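Local coordinates for ActII protein (Streptomyces coelicolor, PDB 2OPT) that probably acts as a TetR-family transcriptional repressor that binds regulatory DNA, at residues V67-Q78 and R116-L126; Q8-L19 and L53-V61. One frame throughout, in Å; residues are numbered along the deposited sequence. Where two conformers were deposited one is given.

Interaction 1 (V67-Q78 and R116-L126); sequences VPEPEPGRWAEQ and RTMNLLRSGGL
Leu120 fills the middle of this contact, where the loop leading into helix 75-92 wraps over the last turns of helix 108-123. Its CD1 packs on Pro70 and Trp75 and lies 3.5 Å from Gln78 OE1, and its CD2 faces the ring of Pro68, rigid prolines suiting an extended loop that must lie flat on a helix. The Gln78 amide is itself tied to the loop, NE2 giving to Glu69 O and OE1 accepting from Glu71 N. Trp75 adds a broad ring: CZ2 meets Leu126 CD1 at 3.7 Å, and Gly124 CA stands over the five-membered ring, 3.6 Å from its centroid, in a CH-pi contact. Glycine suits this place because a CB would point at the indole NE1. That NE1 gives a hydrogen bond to Leu120 O, 2.7 Å away and in the ring plane, while Ser123 OG donates to the same oxygen from the opposite face of the carbonyl. At the polar edge, Arg116, bent at chi3 (65°), holds Val67 O with NE (3.2 Å) and NH2 (2.9 Å) together, in the guanidinium plane. Its guanidinium also forms a salt bridge with Glu69 OE1, through weak bonds. Arg116 and Trp75 thus add directed bonds across the contact to its packing.

Interaction 2 (Q8-L19 and L53-V61); sequences QDRIVVTALGIL and LLDLVFDIV
The flat carboxylate of Asp9 and amide of Gln8 meet only aliphatic carbon across this contact: Asp9 OD1 lies 3.3 Å from Ile60 CD1, and Gln8 OE1 approaches Leu56 CD2, each pair crossing at about a right angle. Both polar groups sit at the exposed margin, where they can face solvent while their chains border the apolar interior. Behind them, helix 8-22 crosses helix 50-61 almost perpendicularly, at 87° between the short segments, with the axes 9.5 Å apart. This is the first helix of the TetR-type DNA-binding domain packed on the helix that follows the predicted helix-turn-helix.

The packing is knobs-into-holes. Val12 enters the hole formed by Leu53, Leu56, Val57 and Ile60; with CG1 opposite the backbone N (chi1 179°), that methyl reaches Ile60 CD1 at 3.6 Å and CG2 turns to Leu56 CB. In return Val57 fits among Val12, Ala15, Leu16 and Leu19, and Ile60 among Asp9, Val12, Val13 and Leu16. Branched residues suit the knobs because each offers two separate branches to its hole, whereas the small Ala15 lets Val57 CG2 come within 3.9 Å of its CB. Trimming Val12 to an alanine removes both CG1 and CG2 and would probably open a gap between the helices, leaving Ile60 CD1 without its Val12 neighbour and so less firmly held.

No hydrogen bond joins the segments, so burial of apolar side chains and their interlocking carry the contact. Around it, Leu43 and Val47 of helix 40-47 touch Ile11, and Leu32 of helix 29-36 touches Ala15, extending the same apolar interior to both helices of the predicted DNA-binding motif. One turn beyond Val57, Val61 CG1 lies 3.7 Å from both CD1 and CD2 of Leu16, seated against the fork of that leucine.

Overall arrangement
The two contacts come in series along the chain: interaction 2 closes before interaction 1 opens, and helix 50-61 is followed directly by helix 75-92. Their centres are 30 Å apart and their nearest atoms about 10 Å, so they do not touch and share no helix. Interaction 2 belongs to the DNA-binding domain, interaction 1 to the carboxy-terminal, TetR-type domain. A bridge nevertheless exists, since Asp59 of helix 50-61 accepts hydrogen bonds from the backbone nitrogens of Asn109 and Gly110, at the start of the helix whose far end carries interaction 1. Such a connection is consistent with communication between the DNA-binding and regulatory domains, as in TetR relatives.

Interaction 1 (V67-Q78 and R116-L126)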
loop_
_atom_site.group_PDB
_atom_site.type_symbol
_atom_site.label_atom_id
_atom_site.label_comp_id
_atom_site.label_asym_id
_atom_site.label_seq_id
_atom_site.Cartn_x
_atom_site.Cartn_y
_atom_site.Cartn_z
ATOM N N VAL A 67 20.430 7.057 1.549
ATOM C CA VAL A 67 20.519 6.447 0.246
ATOM C C VAL A 67 21.997 6.488 -0.110
ATOM O O VAL A 67 22.607 7.560 -0.137
ATOM C CB VAL A 67 19.695 7.230 -0.817
ATOM C CG1 VAL A 67 19.704 6.466 -2.106
ATOM C CG2 VAL A 67 18.255 7.430 -0.320
ATOM N N PRO A 68 22.615 5.311 -0.301
ATOM C CA PRO A 68 24.058 5.336 -0.513
ATOM C C PRO A 68 24.461 5.818 -1.882
ATOM O O PRO A 68 23.661 5.788 -2.853
ATOM C CB PRO A 68 24.438 3.870 -0.331
ATOM C CG PRO A 68 23.207 3.130 -0.771
ATOM C CD PRO A 68 22.084 3.931 -0.238
ATOM N N GLU A 69 25.690 6.321 -1.964
ATOM C CA GLU A 69 26.287 6.614 -3.268
ATOM C C GLU A 69 26.512 5.279 -3.977
ATOM O O GLU A 69 26.934 4.317 -3.322
ATOM C CB GLU A 69 27.610 7.335 -3.035
ATOM C CG GLU A 69 28.035 8.229 -4.214
ATOM C CD GLU A 69 27.012 9.366 -4.529
ATOM O OE1 GLU A 69 26.407 9.939 -3.596
ATOM O OE2 GLU A 69 26.852 9.714 -5.711
ATOM N N PRO A 70 26.207 5.183 -5.276
ATOM C CA PRO A 70 26.345 3.855 -5.921
ATOM C C PRO A 70 27.752 3.214 -5.823
ATOM O O PRO A 70 28.742 3.881 -6.069
ATOM C CB PRO A 70 25.979 4.159 -7.382
ATOM C CG PRO A 70 25.046 5.319 -7.267
ATOM C CD PRO A 70 25.631 6.170 -6.218
ATOM N N GLU A 71 27.800 1.941 -5.429
ATOM C CA GLU A 71 29.003 1.121 -5.431
ATOM C C GLU A 71 28.886 -0.021 -6.443
ATOM O O GLU A 71 28.108 -0.962 -6.218
ATOM C CB GLU A 71 29.247 0.510 -4.052
ATOM C CG GLU A 71 30.056 1.353 -3.146
ATOM C CD GLU A 71 29.916 0.894 -1.712
ATOM O OE1 GLU A 71 29.761 -0.347 -1.495
ATOM O OE2 GLU A 71 29.942 1.776 -0.816
ATOM N N PRO A 72 29.679 0.041 -7.545
ATOM C CA PRO A 72 29.690 -0.997 -8.586
ATOM C C PRO A 72 29.788 -2.408 -7.997
ATOM O O PRO A 72 30.609 -2.687 -7.095
ATOM C CB PRO A 72 30.924 -0.641 -9.402
ATOM C CG PRO A 72 31.004 0.862 -9.292
ATOM C CD PRO A 72 30.629 1.135 -7.855
ATOM N N GLY A 73 28.906 -3.282 -8.466
ATOM C CA GLY A 73 28.892 -4.635 -7.958
ATOM C C GLY A 73 28.147 -4.898 -6.679
ATOM O O GLY A 73 28.050 -6.055 -6.278
ATOM N N ARG A 74 27.631 -3.848 -6.016
ATOM C CA ARG A 74 26.790 -4.041 -4.827
ATOM C C ARG A 74 25.374 -3.546 -4.996
ATOM O O ARG A 74 24.735 -3.204 -3.996
ATOM C CB ARG A 74 27.348 -3.338 -3.576
ATOM C CG ARG A 74 28.594 -3.960 -3.005
ATOM C CD ARG A 74 28.672 -3.879 -1.482
ATOM N NE ARG A 74 28.182 -2.629 -0.904
ATOM C CZ ARG A 74 27.183 -2.552 -0.023
ATOM N NH1 ARG A 74 26.824 -1.381 0.436
ATOM N NH2 ARG A 74 26.547 -3.639 0.419
ATOM N N TRP A 75 24.880 -3.471 -6.225
ATOM C CA TRP A 75 23.601 -2.771 -6.456
ATOM C C TRP A 75 22.469 -3.312 -5.589
ATOM O O TRP A 75 21.823 -2.570 -4.856
ATOM C CB TRP A 75 23.221 -2.824 -7.929
ATOM C CG TRP A 75 22.008 -2.009 -8.299
ATOM C CD1 TRP A 75 21.991 -0.683 -8.555
ATOM C CD2 TRP A 75 20.646 -2.473 -8.481
ATOM N NE1 TRP A 75 20.711 -0.271 -8.872
ATOM C CE2 TRP A 75 19.866 -1.349 -8.831
ATOM C CE3 TRP A 75 20.010 -3.717 -8.351
ATOM C CZ2 TRP A 75 18.478 -1.434 -9.084
ATOM C CZ3 TRP A 75 18.652 -3.806 -8.568
ATOM C CH2 TRP A 75 17.888 -2.676 -8.981
ATOM N N ALA A 76 22.251 -4.617 -5.631
ATOM C CA ALA A 76 21.062 -5.217 -5.025
ATOM C C ALA A 76 21.028 -4.996 -3.508
ATOM O O ALA A 76 19.977 -4.699 -2.942
ATOM C CB ALA A 76 20.991 -6.677 -5.327
ATOM N N GLU A 77 22.170 -5.187 -2.849
ATOM C CA GLU A 77 22.250 -4.986 -1.435
ATOM C C GLU A 77 22.131 -3.491 -1.058
ATOM O O GLU A 77 21.669 -3.175 0.002
ATOM C CB GLU A 77 23.538 -5.619 -0.909
ATOM C CG GLU A 77 23.565 -7.140 -1.076
ATOM C CD GLU A 77 22.552 -7.876 -0.160
ATOM O OE1 GLU A 77 22.615 -7.692 1.078
ATOM O OE2 GLU A 77 21.711 -8.651 -0.675
ATOM N N GLN A 78 22.556 -2.577 -1.938
ATOM C CA GLN A 78 22.412 -1.145 -1.649
ATOM C C GLN A 78 20.938 -0.703 -1.707
ATOM O O GLN A 78 20.499 0.166 -0.954
ATOM C CB GLN A 78 23.249 -0.312 -2.617
ATOM C CG GLN A 78 24.689 -0.278 -2.283
ATOM C CD GLN A 78 25.434 0.805 -3.016
ATOM O OE1 GLN A 78 25.424 0.874 -4.247
ATOM N NE2 GLN A 78 26.180 1.591 -2.268
ATOM N N ARG A 116 18.875 10.872 -5.241
ATOM C CA ARG A 116 19.811 9.843 -4.923
ATOM C C ARG A 116 19.250 8.453 -5.201
ATOM O O ARG A 116 19.959 7.597 -5.749
ATOM C CB ARG A 116 20.219 10.006 -3.445
ATOM C CG ARG A 116 20.991 11.352 -3.227
ATOM C CD ARG A 116 21.397 11.535 -1.768
ATOM N NE ARG A 116 22.366 10.507 -1.407
ATOM C CZ ARG A 116 23.667 10.548 -1.700
ATOM N NH1 ARG A 116 24.190 11.578 -2.404
ATOM N NH2 ARG A 116 24.461 9.530 -1.305
ATOM N N THR A 117 17.976 8.228 -4.858
ATOM C CA THR A 117 17.316 6.961 -5.151
ATOM C C THR A 117 17.358 6.673 -6.650
ATOM O O THR A 117 17.789 5.601 -7.098
ATOM C CB THR A 117 15.836 6.991 -4.679
ATOM O OG1 THR A 117 15.782 7.075 -3.242
ATOM C CG2 THR A 117 15.070 5.707 -5.121
ATOM N N MET A 118 16.924 7.624 -7.447
ATOM C CA MET A 118 16.932 7.403 -8.861
ATOM C C MET A 118 18.351 7.245 -9.387
ATOM O O MET A 118 18.573 6.454 -10.288
ATOM C CB MET A 118 16.268 8.581 -9.567
ATOM C CG MET A 118 14.779 8.621 -9.283
ATOM S SD MET A 118 13.925 7.099 -9.787
ATOM C CE MET A 118 12.550 7.131 -8.668
ATOM N N ASN A 119 19.310 8.007 -8.853
ATOM C CA ASN A 119 20.684 7.793 -9.232
ATOM C C ASN A 119 21.045 6.326 -9.020
ATOM O O ASN A 119 21.637 5.695 -9.916
ATOM C CB ASN A 119 21.648 8.735 -8.480
ATOM C CG ASN A 119 22.971 8.907 -9.199
ATOM O OD1 ASN A 119 23.015 9.124 -10.396
ATOM N ND2 ASN A 119 24.051 8.838 -8.461
ATOM N N LEU A 120 20.702 5.770 -7.856
ATOM C CA LEU A 120 21.091 4.378 -7.540
ATOM C C LEU A 120 20.412 3.376 -8.479
ATOM O O LEU A 120 21.040 2.437 -8.974
ATOM C CB LEU A 120 20.690 4.019 -6.112
ATOM C CG LEU A 120 21.129 2.661 -5.500
ATOM C CD1 LEU A 120 22.627 2.407 -5.641
ATOM C CD2 LEU A 120 20.696 2.538 -4.037
ATOM N N LEU A 121 19.119 3.558 -8.677
ATOM C CA LEU A 121 18.327 2.657 -9.538
ATOM C C LEU A 121 18.843 2.615 -10.970
ATOM O O LEU A 121 19.123 1.547 -11.507
ATOM C CB LEU A 121 16.840 3.001 -9.478
ATOM C CG LEU A 121 16.170 2.790 -8.102
ATOM C CD1 LEU A 121 14.779 3.460 -8.015
ATOM C CD2 LEU A 121 16.113 1.328 -7.621
ATOM N N ARG A 122 19.017 3.775 -11.577
ATOM C CA ARG A 122 19.643 3.860 -12.896
ATOM C C ARG A 122 21.060 3.309 -12.997
ATOM O O ARG A 122 21.451 2.761 -14.024
ATOM C CB ARG A 122 19.615 5.299 -13.416
ATOM C CG ARG A 122 18.216 5.838 -13.524
ATOM C CD ARG A 122 17.971 6.421 -14.869
ATOM N NE ARG A 122 18.324 7.813 -14.841
ATOM C CZ ARG A 122 18.541 8.593 -15.895
ATOM N NH1 ARG A 122 18.427 8.122 -17.143
ATOM N NH2 ARG A 122 18.885 9.861 -15.670
ATOM N N SER A 123 21.855 3.485 -11.960
ATOM C CA SER A 123 23.202 2.945 -11.943
ATOM C C SER A 123 23.189 1.428 -12.113
ATOM O O SER A 123 24.171 0.859 -12.521
ATOM C CB SER A 123 23.910 3.323 -10.662
ATOM O OG SER A 123 23.503 2.439 -9.643
ATOM N N GLY A 124 22.065 0.782 -11.814
ATOM C CA GLY A 124 21.935 -0.648 -12.007
ATOM C C GLY A 124 21.464 -1.062 -13.384
ATOM O O GLY A 124 21.113 -2.225 -13.600
ATOM N N GLY A 125 21.445 -0.118 -14.321
ATOM C CA GLY A 125 21.074 -0.393 -15.684
ATOM C C GLY A 125 19.601 -0.448 -15.965
ATOM O O GLY A 125 19.211 -0.873 -17.045
ATOM N N LEU A 126 18.763 -0.014 -15.017
ATOM C CA LEU A 126 17.312 0.063 -15.245
ATOM C C LEU A 126 16.944 1.200 -16.239
ATOM O O LEU A 126 17.335 2.370 -16.014
ATOM C CB LEU A 126 16.589 0.295 -13.887
ATOM C CG LEU A 126 16.333 -0.889 -12.951
ATOM C CD1 LEU A 126 17.596 -1.656 -12.655
ATOM C CD2 LEU A 126 15.697 -0.447 -11.635
HETATM O O HOH W 1 22.652 7.283 -4.714
HETATM O O HOH W 2 23.917 9.631 -5.533
#

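Interaction 2 (Q8-L19 and L53-V61)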
loop_
_atom_site.group_PDB
_atom_site.type_symbol
_atom_site.label_atom_id
_atom_site.label_comp_id
_atom_site.label_asym_id
_atom_site.label_seq_id
_atom_site.Cartn_x
_atom_site.Cartn_y
_atom_site.Cartn_z
ATOM N N GLN A 8 10.754 28.057 11.688
ATOM C CA GLN A 8 10.074 26.909 11.107
ATOM C C GLN A 8 10.642 25.620 11.742
ATOM O O GLN A 8 9.898 24.745 12.142
ATOM C CB GLN A 8 10.346 26.885 9.631
ATOM C CG GLN A 8 9.580 25.795 8.946
ATOM C CD GLN A 8 9.876 25.755 7.490
ATOM O OE1 GLN A 8 10.671 24.928 7.033
ATOM N NE2 GLN A 8 9.263 26.663 6.741
ATOM N N ASP A 9 11.959 25.510 11.836
ATOM C CA ASP A 9 12.549 24.271 12.358
ATOM C C ASP A 9 12.107 23.961 13.777
ATOM O O ASP A 9 11.909 22.786 14.102
ATOM C CB ASP A 9 14.089 24.268 12.297
ATOM C CG ASP A 9 14.707 22.867 12.686
ATOM O OD1 ASP A 9 14.304 21.801 12.085
ATOM O OD2 ASP A 9 15.598 22.853 13.605
ATOM N N ARG A 10 12.016 24.974 14.643
ATOM C CA ARG A 10 11.754 24.703 16.082
ATOM C C ARG A 10 10.311 24.230 16.144
ATOM O O ARG A 10 9.922 23.367 16.914
ATOM C CB ARG A 10 11.915 25.989 16.908
ATOM C CG ARG A 10 11.276 25.952 18.303
ATOM C CD ARG A 10 11.806 24.809 19.155
ATOM N NE ARG A 10 13.258 24.929 19.361
ATOM C CZ ARG A 10 14.071 23.895 19.593
ATOM N NH1 ARG A 10 15.382 24.098 19.796
ATOM N NH2 ARG A 10 13.567 22.664 19.622
ATOM N N ILE A 11 9.503 24.848 15.341
ATOM C CA ILE A 11 8.109 24.465 15.289
ATOM C C ILE A 11 7.922 22.996 14.860
ATOM O O ILE A 11 7.130 22.264 15.437
ATOM C CB ILE A 11 7.325 25.367 14.288
ATOM C CG1 ILE A 11 7.249 26.860 14.751
ATOM C CG2 ILE A 11 5.851 24.788 14.032
ATOM C CD1 ILE A 11 6.679 27.860 13.557
ATOM N N VAL A 12 8.573 22.616 13.769
ATOM C CA VAL A 12 8.443 21.254 13.229
ATOM C C VAL A 12 8.999 20.210 14.156
ATOM O O VAL A 12 8.435 19.132 14.290
ATOM C CB VAL A 12 9.006 21.199 11.752
ATOM C CG1 VAL A 12 8.905 19.790 11.173
ATOM C CG2 VAL A 12 8.153 22.111 10.916
ATOM N N VAL A 13 10.122 20.513 14.804
ATOM C CA VAL A 13 10.711 19.590 15.682
ATOM C C VAL A 13 9.739 19.326 16.855
ATOM O O VAL A 13 9.584 18.203 17.261
ATOM C CB VAL A 13 12.043 20.175 16.236
ATOM C CG1 VAL A 13 12.541 19.407 17.540
ATOM C CG2 VAL A 13 13.123 20.164 15.172
ATOM N N THR A 14 9.143 20.393 17.406
ATOM C CA THR A 14 8.171 20.298 18.490
ATOM C C THR A 14 6.994 19.458 18.053
ATOM O O THR A 14 6.552 18.602 18.781
ATOM C CB THR A 14 7.708 21.737 18.869
ATOM O OG1 THR A 14 8.860 22.463 19.334
ATOM C CG2 THR A 14 6.642 21.730 19.974
ATOM N N ALA A 15 6.480 19.720 16.847
ATOM C CA ALA A 15 5.396 18.927 16.308
ATOM C C ALA A 15 5.702 17.428 16.181
ATOM O O ALA A 15 4.881 16.564 16.569
ATOM C CB ALA A 15 4.976 19.504 14.926
ATOM N N LEU A 16 6.878 17.105 15.670
ATOM C CA LEU A 16 7.295 15.740 15.568
ATOM C C LEU A 16 7.375 15.093 16.960
ATOM O O LEU A 16 7.074 13.928 17.128
ATOM C CB LEU A 16 8.671 15.706 14.894
ATOM C CG LEU A 16 9.262 14.291 14.737
ATOM C CD1 LEU A 16 8.339 13.402 13.862
ATOM C CD2 LEU A 16 10.685 14.386 14.147
ATOM N N GLY A 17 7.744 15.870 17.960
ATOM C CA GLY A 17 7.877 15.345 19.331
ATOM C C GLY A 17 6.482 14.950 19.837
ATOM O O GLY A 17 6.287 13.903 20.476
ATOM N N ILE A 18 5.489 15.772 19.527
ATOM C CA ILE A 18 4.112 15.494 19.960
ATOM C C ILE A 18 3.647 14.202 19.298
ATOM O O ILE A 18 3.166 13.300 19.964
ATOM C CB ILE A 18 3.142 16.691 19.643
ATOM C CG1 ILE A 18 3.502 17.885 20.555
ATOM C CG2 ILE A 18 1.658 16.285 19.834
ATOM C CD1 ILE A 18 3.082 19.265 19.957
ATOM N N LEU A 19 3.761 14.159 17.979
ATOM C CA LEU A 19 3.481 12.972 17.152
ATOM C C LEU A 19 4.147 11.713 17.711
ATOM O O LEU A 19 3.525 10.675 17.860
ATOM C CB LEU A 19 4.030 13.208 15.761
ATOM C CG LEU A 19 3.210 13.232 14.475
ATOM C CD1 LEU A 19 4.075 12.765 13.289
ATOM C CD2 LEU A 19 2.010 12.323 14.582
ATOM N N LEU A 53 1.514 21.792 7.842
ATOM C CA LEU A 53 2.410 21.411 8.955
ATOM C C LEU A 53 2.851 19.960 8.784
ATOM O O LEU A 53 4.029 19.628 8.919
ATOM C CB LEU A 53 1.650 21.622 10.253
ATOM C CG LEU A 53 2.404 21.295 11.569
ATOM C CD1 LEU A 53 2.282 19.840 11.767
ATOM C CD2 LEU A 53 3.878 21.775 11.571
ATOM N N LEU A 54 1.894 19.074 8.563
ATOM C CA LEU A 54 2.175 17.666 8.368
ATOM C C LEU A 54 3.107 17.432 7.161
ATOM O O LEU A 54 3.936 16.542 7.208
ATOM C CB LEU A 54 0.855 16.884 8.224
ATOM C CG LEU A 54 0.050 16.767 9.531
ATOM C CD1 LEU A 54 -1.217 15.988 9.251
ATOM C CD2 LEU A 54 0.885 16.112 10.658
ATOM N N ASP A 55 2.970 18.212 6.080
ATOM C CA ASP A 55 3.887 18.108 4.922
ATOM C C ASP A 55 5.291 18.357 5.447
ATOM O O ASP A 55 6.271 17.736 4.998
ATOM C CB ASP A 55 3.587 19.200 3.875
ATOM C CG ASP A 55 2.300 18.945 3.056
ATOM O OD1 ASP A 55 1.879 17.792 2.929
ATOM O OD2 ASP A 55 1.761 19.910 2.435
ATOM N N LEU A 56 5.418 19.292 6.395
ATOM C CA LEU A 56 6.743 19.664 6.896
ATOM C C LEU A 56 7.356 18.614 7.825
ATOM O O LEU A 56 8.588 18.435 7.859
ATOM C CB LEU A 56 6.667 21.026 7.599
ATOM C CG LEU A 56 6.393 22.282 6.753
ATOM C CD1 LEU A 56 6.236 23.483 7.685
ATOM C CD2 LEU A 56 7.478 22.550 5.765
ATOM N N VAL A 57 6.497 18.011 8.643
ATOM C CA VAL A 57 6.876 16.958 9.587
ATOM C C VAL A 57 7.329 15.772 8.710
ATOM O O VAL A 57 8.357 15.169 8.951
ATOM C CB VAL A 57 5.697 16.592 10.482
ATOM C CG1 VAL A 57 5.978 15.337 11.272
ATOM C CG2 VAL A 57 5.356 17.729 11.474
ATOM N N PHE A 58 6.583 15.490 7.642
ATOM C CA PHE A 58 6.991 14.424 6.752
ATOM C C PHE A 58 8.386 14.665 6.180
ATOM O O PHE A 58 9.219 13.754 6.190
ATOM C CB PHE A 58 5.940 14.226 5.639
ATOM C CG PHE A 58 6.255 13.092 4.662
ATOM C CD1 PHE A 58 6.834 11.908 5.100
ATOM C CD2 PHE A 58 5.909 13.211 3.320
ATOM C CE1 PHE A 58 7.109 10.871 4.207
ATOM C CE2 PHE A 58 6.161 12.185 2.423
ATOM C CZ PHE A 58 6.748 11.008 2.868
ATOM N N ASP A 59 8.669 15.879 5.696
ATOM C CA ASP A 59 9.983 16.094 5.102
ATOM C C ASP A 59 11.103 16.053 6.120
ATOM O O ASP A 59 12.219 15.597 5.825
ATOM C CB ASP A 59 10.047 17.406 4.349
ATOM C CG ASP A 59 11.201 17.424 3.389
ATOM O OD1 ASP A 59 11.145 16.656 2.402
ATOM O OD2 ASP A 59 12.229 18.081 3.717
ATOM N N ILE A 60 10.840 16.502 7.337
ATOM C CA ILE A 60 11.959 16.594 8.280
ATOM C C ILE A 60 12.577 15.251 8.708
ATOM O O ILE A 60 13.779 15.153 8.966
ATOM C CB ILE A 60 11.564 17.454 9.483
ATOM C CG1 ILE A 60 12.807 18.176 9.992
ATOM C CG2 ILE A 60 10.854 16.596 10.603
ATOM C CD1 ILE A 60 12.472 19.285 10.923
ATOM N N VAL A 61 11.745 14.219 8.842
ATOM C CA VAL A 61 12.206 12.893 9.266
ATOM C C VAL A 61 12.968 12.171 8.115
ATOM O O VAL A 61 13.710 11.245 8.347
ATOM C CB VAL A 61 10.986 12.023 9.695
ATOM C CG1 VAL A 61 10.394 12.577 10.930
ATOM C CG2 VAL A 61 9.874 12.003 8.579
#